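PDB 5XYV: rhino from Drosophila melanogaster, which binds Deadlock through its chromoshadow domain, an interaction that probably helps specify germline piRNA clusters. Local coordinates for residues B[15-20]-B[56-61]; B[31-34]-B[39-42]. All blocks are in the same frame, centred on the assembly; numbering follows the deposited sequence.

Overall arrangement
Both contacts belong to one chromoshadow domain, a three-stranded antiparallel sheet in the order 14-23, 26-33, 39-43 with the helix 52-61 following the last strand. Contact 2 pairs the second and third strands as a hairpin. Contact 1 sets the helix against the first strand, and its two segments come before and after the whole hairpin in the chain. Their centres lie about 12 Å apart. Strands 14-23 and 26-33 are sheet neighbours, and D15 and K16 pair with T32 to join the two contacts. The helix also faces the second Rhino subunit, while Deadlock chains reach both outer strands, so this small domain meets both its dimer mate and its partner protein.

Contact 1 (B[15-20]-B[56-61]); sequences DKILHC and IKYFES
Y58 reaches from the helix 52-61 to the edge strand of the chromoshadow sheet and lies along the backbone from I17 to C20. I17 CG2 sits over the centre of one ring face, a CH-pi contact with CG2 3.8 Å from the ring centroid and only 13° off its normal. I17 O also comes close to CD1 of the ring. C20 meets the same ring differently. Its SG lies at the edge, near the plane, 4.1 Å from Y58 CE2, which makes a sulfur-aromatic contact.

The phenol oxygen ends over the backbone, with Y58 OH 3.4 Å from H19 CA. No direct hydrogen bond crosses the contact. Instead one water bridges it, lying 2.9 Å from Y58 OH and donating to L18 O at 3.2 Å. The tyrosine gets there because its CG stands anti to the backbone N (chi1 168°), which carries the ring off the helix toward the strand.

Further out, the strand itself carries a classic beta bulge, L18 and H19 both facing F30 of the neighbouring strand. H19 meets the F30 ring and also touches the Deadlock chains. T52 of Deadlock packs on H19, C20 and Y58, so this strand-helix junction is part of the partner's docking surface. On the helix, F59 stacks with F59 of the second Rhino subunit. One residue beyond E60, the hydroxyl of S61 turns back to the tyrosine's own carbonyl: S61 OG donates to Y58 O at 2.6 Å.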
ATOM      1  N   ASP B  15     -10.751   2.774 -14.502  1.00 35.50           N
ATOM      2  CA  ASP B  15     -11.378   4.034 -14.133  1.00 38.21           C
ATOM      3  C   ASP B  15     -10.918   4.389 -12.725  1.00 35.04           C
ATOM      4  O   ASP B  15      -9.926   5.115 -12.553  1.00 42.29           O
ATOM      5  CB  ASP B  15     -12.904   3.944 -14.206  1.00 39.09           C
ATOM      6  CG  ASP B  15     -13.571   5.312 -14.284  1.00 43.45           C
ATOM      7  OD1 ASP B  15     -12.910   6.269 -14.742  1.00 49.48           O
ATOM      8  OD2 ASP B  15     -14.750   5.414 -13.885  1.00 46.97           O
ATOM      9  N   LYS B  16     -11.635   3.870 -11.728  1.00 30.64           N
ATOM     10  CA  LYS B  16     -11.307   4.072 -10.310  1.00 36.01           C
ATOM     11  C   LYS B  16     -10.956   2.732  -9.610  1.00 30.03           C
ATOM     12  O   LYS B  16     -11.445   1.666 -10.006  1.00 30.17           O
ATOM     13  CB  LYS B  16     -12.482   4.772  -9.576  1.00 32.32           C
ATOM     14  CG  LYS B  16     -13.007   6.078 -10.205  1.00 38.26           C
ATOM     15  CD  LYS B  16     -11.920   6.861 -10.921  1.00 54.04           C
ATOM     16  CE  LYS B  16     -12.434   7.909 -11.963  1.00 52.24           C
ATOM     17  NZ  LYS B  16     -12.887   9.244 -11.369  1.00 52.20           N
ATOM     18  N   ILE B  17     -10.112   2.797  -8.575  1.00 28.89           N
ATOM     19  CA  ILE B  17      -9.956   1.703  -7.610  1.00 26.45           C
ATOM     20  C   ILE B  17     -10.762   2.061  -6.386  1.00 30.13           C
ATOM     21  O   ILE B  17     -10.417   3.021  -5.694  1.00 32.38           O
ATOM     22  CB  ILE B  17      -8.493   1.475  -7.183  1.00 28.02           C
ATOM     23  CG1 ILE B  17      -7.600   1.249  -8.406  1.00 29.44           C
ATOM     24  CG2 ILE B  17      -8.394   0.337  -6.152  1.00 23.01           C
ATOM     25  CD1 ILE B  17      -6.191   0.751  -8.070  1.00 25.55           C
ATOM     26  N   LEU B  18     -11.831   1.314  -6.121  1.00 31.37           N
ATOM     27  CA  LEU B  18     -12.751   1.652  -5.036  1.00 33.21           C
ATOM     28  C   LEU B  18     -12.342   1.112  -3.682  1.00 30.40           C
ATOM     29  O   LEU B  18     -12.665   1.698  -2.652  1.00 32.67           O
ATOM     30  CB  LEU B  18     -14.158   1.142  -5.342  1.00 31.01           C
ATOM     31  CG  LEU B  18     -14.709   1.496  -6.712  1.00 33.47           C
ATOM     32  CD1 LEU B  18     -16.109   0.916  -6.926  1.00 31.66           C
ATOM     33  CD2 LEU B  18     -14.681   3.019  -6.897  1.00 35.71           C
ATOM     34  N   HIS B  19     -11.625  -0.004  -3.674  1.00 30.03           N
ATOM     35  CA  HIS B  19     -11.533  -0.777  -2.452  1.00 32.46           C
ATOM     36  C   HIS B  19     -10.600  -1.982  -2.660  1.00 31.09           C
ATOM     37  O   HIS B  19     -10.270  -2.306  -3.808  1.00 34.39           O
ATOM     38  CB  HIS B  19     -12.967  -1.183  -2.047  1.00 41.22           C
ATOM     39  CG  HIS B  19     -13.044  -2.157  -0.930  1.00 36.88           C
ATOM     40  ND1 HIS B  19     -12.479  -1.917   0.310  1.00 43.44           N
ATOM     41  CD2 HIS B  19     -13.619  -3.375  -0.850  1.00 41.29           C
ATOM     42  CE1 HIS B  19     -12.701  -2.952   1.094  1.00 47.99           C
ATOM     43  NE2 HIS B  19     -13.390  -3.857   0.414  1.00 44.85           N
ATOM     44  N   CYS B  20     -10.136  -2.620  -1.582  1.00 26.85           N
ATOM     45  CA  CYS B  20      -9.371  -3.857  -1.743  1.00 30.96           C
ATOM     46  C   CYS B  20      -9.629  -4.841  -0.609  1.00 30.20           C
ATOM     47  O   CYS B  20     -10.172  -4.497   0.422  1.00 31.95           O
ATOM     48  CB  CYS B  20      -7.862  -3.592  -1.844  1.00 26.49           C
ATOM     49  SG  CYS B  20      -7.087  -2.990  -0.336  1.00 44.71           S
ATOM     50  N   ILE B  56      -0.396   2.797  -6.756  1.00 28.41           N
ATOM     51  CA  ILE B  56       0.399   3.454  -5.733  1.00 26.52           C
ATOM     52  C   ILE B  56      -0.359   4.649  -5.148  1.00 31.85           C
ATOM     53  O   ILE B  56      -0.336   4.873  -3.930  1.00 27.04           O
ATOM     54  CB  ILE B  56       1.761   3.906  -6.299  1.00 27.45           C
ATOM     55  CG1 ILE B  56       2.645   2.692  -6.571  1.00 22.06           C
ATOM     56  CG2 ILE B  56       2.470   4.858  -5.359  1.00 22.66           C
ATOM     57  CD1 ILE B  56       3.899   3.021  -7.342  1.00 25.04           C
ATOM     58  N   LYS B  57      -1.062   5.393  -5.997  1.00 33.81           N
ATOM     59  CA  LYS B  57      -1.810   6.542  -5.500  1.00 33.22           C
ATOM     60  C   LYS B  57      -2.978   6.104  -4.631  1.00 29.93           C
ATOM     61  O   LYS B  57      -3.327   6.787  -3.677  1.00 27.20           O
ATOM     62  CB  LYS B  57      -2.300   7.431  -6.651  1.00 34.17           C
ATOM     63  CG  LYS B  57      -2.130   8.924  -6.347  1.00 44.07           C
ATOM     64  CD  LYS B  57      -2.894   9.839  -7.310  1.00 48.98           C
ATOM     65  CE  LYS B  57      -2.627   9.488  -8.774  1.00 53.16           C
ATOM     66  NZ  LYS B  57      -1.193   9.660  -9.171  1.00 46.78           N
ATOM     67  N   TYR B  58      -3.579   4.966  -4.961  1.00 29.88           N
ATOM     68  CA  TYR B  58      -4.636   4.406  -4.127  1.00 30.32           C
ATOM     69  C   TYR B  58      -4.105   4.043  -2.752  1.00 24.88           C
ATOM     70  O   TYR B  58      -4.752   4.315  -1.754  1.00 28.92           O
ATOM     71  CB  TYR B  58      -5.277   3.171  -4.774  1.00 29.73           C
ATOM     72  CG  TYR B  58      -6.173   2.422  -3.802  1.00 24.95           C
ATOM     73  CD1 TYR B  58      -7.453   2.868  -3.528  1.00 27.69           C
ATOM     74  CD2 TYR B  58      -5.726   1.280  -3.148  1.00 26.64           C
ATOM     75  CE1 TYR B  58      -8.268   2.205  -2.626  1.00 32.49           C
ATOM     76  CE2 TYR B  58      -6.524   0.615  -2.246  1.00 29.78           C
ATOM     77  CZ  TYR B  58      -7.800   1.077  -1.994  1.00 34.57           C
ATOM     78  OH  TYR B  58      -8.607   0.406  -1.104  1.00 33.58           O
ATOM     79  N   PHE B  59      -2.949   3.396  -2.707  1.00 24.06           N
ATOM     80  CA  PHE B  59      -2.345   3.061  -1.421  1.00 30.39           C
ATOM     81  C   PHE B  59      -1.991   4.325  -0.615  1.00 31.53           C
ATOM     82  O   PHE B  59      -2.149   4.346   0.599  1.00 27.75           O
ATOM     83  CB  PHE B  59      -1.105   2.188  -1.606  1.00 24.97           C
ATOM     84  CG  PHE B  59      -1.421   0.756  -1.888  1.00 30.11           C
ATOM     85  CD1 PHE B  59      -2.190   0.016  -0.991  1.00 33.20           C
ATOM     86  CD2 PHE B  59      -0.940   0.135  -3.035  1.00 30.26           C
ATOM     87  CE1 PHE B  59      -2.497  -1.319  -1.242  1.00 36.31           C
ATOM     88  CE2 PHE B  59      -1.228  -1.210  -3.295  1.00 32.40           C
ATOM     89  CZ  PHE B  59      -2.010  -1.935  -2.396  1.00 34.10           C
ATOM     90  N   GLU B  60      -1.532   5.372  -1.299  1.00 30.82           N
ATOM     91  CA  GLU B  60      -1.217   6.642  -0.643  1.00 36.97           C
ATOM     92  C   GLU B  60      -2.450   7.254   0.019  1.00 37.92           C
ATOM     93  O   GLU B  60      -2.332   7.927   1.033  1.00 36.54           O
ATOM     94  CB  GLU B  60      -0.618   7.647  -1.640  1.00 35.51           C
ATOM     95  CG  GLU B  60       0.843   7.437  -1.988  1.00 30.97           C
ATOM     96  CD  GLU B  60       1.351   8.467  -3.006  1.00 43.16           C
ATOM     97  OE1 GLU B  60       1.465   9.663  -2.640  1.00 45.09           O
ATOM     98  OE2 GLU B  60       1.633   8.089  -4.172  1.00 37.62           O
ATOM     99  N   SER B  61      -3.630   7.013  -0.554  1.00 40.30           N
ATOM    100  CA  SER B  61      -4.867   7.619  -0.059  1.00 37.62           C
ATOM    101  C   SER B  61      -5.334   6.949   1.235  1.00 42.75           C
ATOM    102  O   SER B  61      -6.111   7.525   2.001  1.00 40.27           O
ATOM    103  CB  SER B  61      -5.981   7.528  -1.110  1.00 35.11           C
ATOM    104  OG  SER B  61      -6.432   6.189  -1.270  1.00 34.22           O
TER
HETATM  105  O   HOH W   1     -10.784   2.050  -0.048  1.00 40.45           O

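Contact 2 (B[31-34]-B[39-42]); sequences VTWK and IDAV
V31 and D40 form an antiparallel hydrogen-bonded pair in the hairpin of strands 26-33 and 39-43, with V31 N giving to D40 O at 2.8 Å and D40 N to V31 O at 2.9 Å. This hairpin builds two of the three strands of the chromoshadow sheet. I39 CA adds a CA-H...O contact to V31 O at 3.4 Å.

The W33 indole crosses the D40 side chain at about a right angle and turns its N-H edge to the carboxylate. W33 CG lies anti to its carbonyl carbon (chi1 -49°), which helps bring that edge round to D40. NE1 donates to D40 OD1 at 2.8 Å with an N-H...O angle of 150°. The oxygen lies near the ring plane but is met from above the carboxylate plane, and the two planes are 52° apart. D40 OD1 is also gripped by a salt bridge from R10 and by the backbone N of G7, which probably favours the charged carboxylate. V31 CG2 covers one face of the indole, offset toward the rim, and also touches V42 CG2. A leucine in place of W33 has no indole N-H, so D40 OD1 would probably be held less firmly, and a gap would be likely to open beside V31 and V42.

Deadlock meets strand 39-43 as well: the backbone N of A41 is hydrogen-bonded to ND1 of H18 of a Deadlock chain. At the rim of the indole, W33 CZ2 rests 3.9 Å from V42 CG2.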
ATOM      1  N   VAL B  31     -12.574  -2.622  -8.763  1.00 21.68           N
ATOM      2  CA  VAL B  31     -12.302  -1.546  -9.703  1.00 25.63           C
ATOM      3  C   VAL B  31     -13.449  -1.301 -10.655  1.00 25.78           C
ATOM      4  O   VAL B  31     -14.312  -2.154 -10.863  1.00 23.82           O
ATOM      5  CB  VAL B  31     -11.020  -1.818 -10.579  1.00 29.15           C
ATOM      6  CG1 VAL B  31      -9.773  -1.968  -9.715  1.00 21.43           C
ATOM      7  CG2 VAL B  31     -11.241  -3.026 -11.536  1.00 22.28           C
ATOM      8  N   THR B  32     -13.428  -0.111 -11.237  1.00 25.02           N
ATOM      9  CA  THR B  32     -14.354   0.231 -12.307  1.00 29.13           C
ATOM     10  C   THR B  32     -13.556   0.547 -13.574  1.00 29.50           C
ATOM     11  O   THR B  32     -12.374   0.910 -13.510  1.00 31.67           O
ATOM     12  CB  THR B  32     -15.259   1.398 -11.906  1.00 25.62           C
ATOM     13  OG1 THR B  32     -14.452   2.548 -11.646  1.00 34.10           O
ATOM     14  CG2 THR B  32     -16.017   1.041 -10.645  1.00 30.68           C
ATOM     15  N   TRP B  33     -14.189   0.385 -14.724  1.00 32.13           N
ATOM     16  CA  TRP B  33     -13.517   0.662 -15.984  1.00 38.94           C
ATOM     17  C   TRP B  33     -14.190   1.843 -16.650  1.00 36.61           C
ATOM     18  O   TRP B  33     -15.374   2.083 -16.419  1.00 32.29           O
ATOM     19  CB  TRP B  33     -13.551  -0.565 -16.898  1.00 28.96           C
ATOM     20  CG  TRP B  33     -13.126  -1.800 -16.207  1.00 30.21           C
ATOM     21  CD1 TRP B  33     -13.928  -2.734 -15.626  1.00 28.69           C
ATOM     22  CD2 TRP B  33     -11.781  -2.249 -16.017  1.00 31.99           C
ATOM     23  NE1 TRP B  33     -13.163  -3.737 -15.079  1.00 27.34           N
ATOM     24  CE2 TRP B  33     -11.838  -3.463 -15.311  1.00 28.93           C
ATOM     25  CE3 TRP B  33     -10.529  -1.735 -16.374  1.00 30.64           C
ATOM     26  CZ2 TRP B  33     -10.686  -4.179 -14.952  1.00 30.64           C
ATOM     27  CZ3 TRP B  33      -9.397  -2.434 -16.018  1.00 26.67           C
ATOM     28  CH2 TRP B  33      -9.478  -3.647 -15.319  1.00 30.35           C
ATOM     29  N   LYS B  34     -13.451   2.550 -17.501  1.00 32.46           N
ATOM     30  CA  LYS B  34     -14.025   3.671 -18.229  1.00 37.51           C
ATOM     31  C   LYS B  34     -15.054   3.211 -19.246  1.00 39.47           C
ATOM     32  O   LYS B  34     -14.786   2.308 -20.054  1.00 37.65           O
ATOM     33  CB  LYS B  34     -12.932   4.478 -18.922  1.00 37.78           C
ATOM     34  CG  LYS B  34     -12.035   5.241 -17.951  1.00 42.99           C
ATOM     35  CD  LYS B  34     -10.908   5.967 -18.664  1.00 40.53           C
ATOM     36  CE  LYS B  34     -10.020   6.682 -17.666  1.00 43.17           C
ATOM     37  NZ  LYS B  34      -8.853   7.332 -18.329  1.00 54.03           N
ATOM     38  N   ILE B  39     -18.588  -3.309 -11.405  1.00 36.21           N
ATOM     39  CA  ILE B  39     -17.496  -3.316 -10.429  1.00 35.60           C
ATOM     40  C   ILE B  39     -16.841  -4.695 -10.429  1.00 34.63           C
ATOM     41  O   ILE B  39     -17.512  -5.697 -10.199  1.00 31.06           O
ATOM     42  CB  ILE B  39     -17.986  -2.975  -8.990  1.00 34.29           C
ATOM     43  CG1 ILE B  39     -18.787  -1.672  -8.982  1.00 38.23           C
ATOM     44  CG2 ILE B  39     -16.808  -2.906  -7.988  1.00 31.23           C
ATOM     45  CD1 ILE B  39     -19.219  -1.238  -7.592  1.00 35.44           C
ATOM     46  N   ASP B  40     -15.534  -4.752 -10.680  1.00 28.96           N
ATOM     47  CA  ASP B  40     -14.862  -6.045 -10.806  1.00 24.68           C
ATOM     48  C   ASP B  40     -13.817  -6.284  -9.722  1.00 27.81           C
ATOM     49  O   ASP B  40     -13.127  -5.353  -9.296  1.00 28.65           O
ATOM     50  CB  ASP B  40     -14.187  -6.160 -12.171  1.00 26.73           C
ATOM     51  CG  ASP B  40     -15.169  -6.185 -13.303  1.00 31.63           C
ATOM     52  OD1 ASP B  40     -14.757  -5.908 -14.443  1.00 28.13           O
ATOM     53  OD2 ASP B  40     -16.349  -6.487 -13.060  1.00 31.59           O
ATOM     54  N   ALA B  41     -13.690  -7.536  -9.292  1.00 22.38           N
ATOM     55  CA  ALA B  41     -12.552  -7.926  -8.482  1.00 22.69           C
ATOM     56  C   ALA B  41     -11.449  -8.352  -9.437  1.00 26.07           C
ATOM     57  O   ALA B  41     -11.657  -9.205 -10.308  1.00 27.84           O
ATOM     58  CB  ALA B  41     -12.891  -9.040  -7.529  1.00 24.16           C
ATOM     59  N   VAL B  42     -10.277  -7.763  -9.251  1.00 21.86           N
ATOM     60  CA  VAL B  42      -9.129  -7.986 -10.102  1.00 21.63           C
ATOM     61  C   VAL B  42      -7.956  -8.304  -9.202  1.00 21.17           C
ATOM     62  O   VAL B  42      -7.702  -7.564  -8.253  1.00 23.18           O
ATOM     63  CB  VAL B  42      -8.848  -6.742 -10.951  1.00 30.62           C
ATOM     64  CG1 VAL B  42      -7.409  -6.724 -11.444  1.00 33.48           C
ATOM     65  CG2 VAL B  42      -9.854  -6.657 -12.093  1.00 27.91           C
TER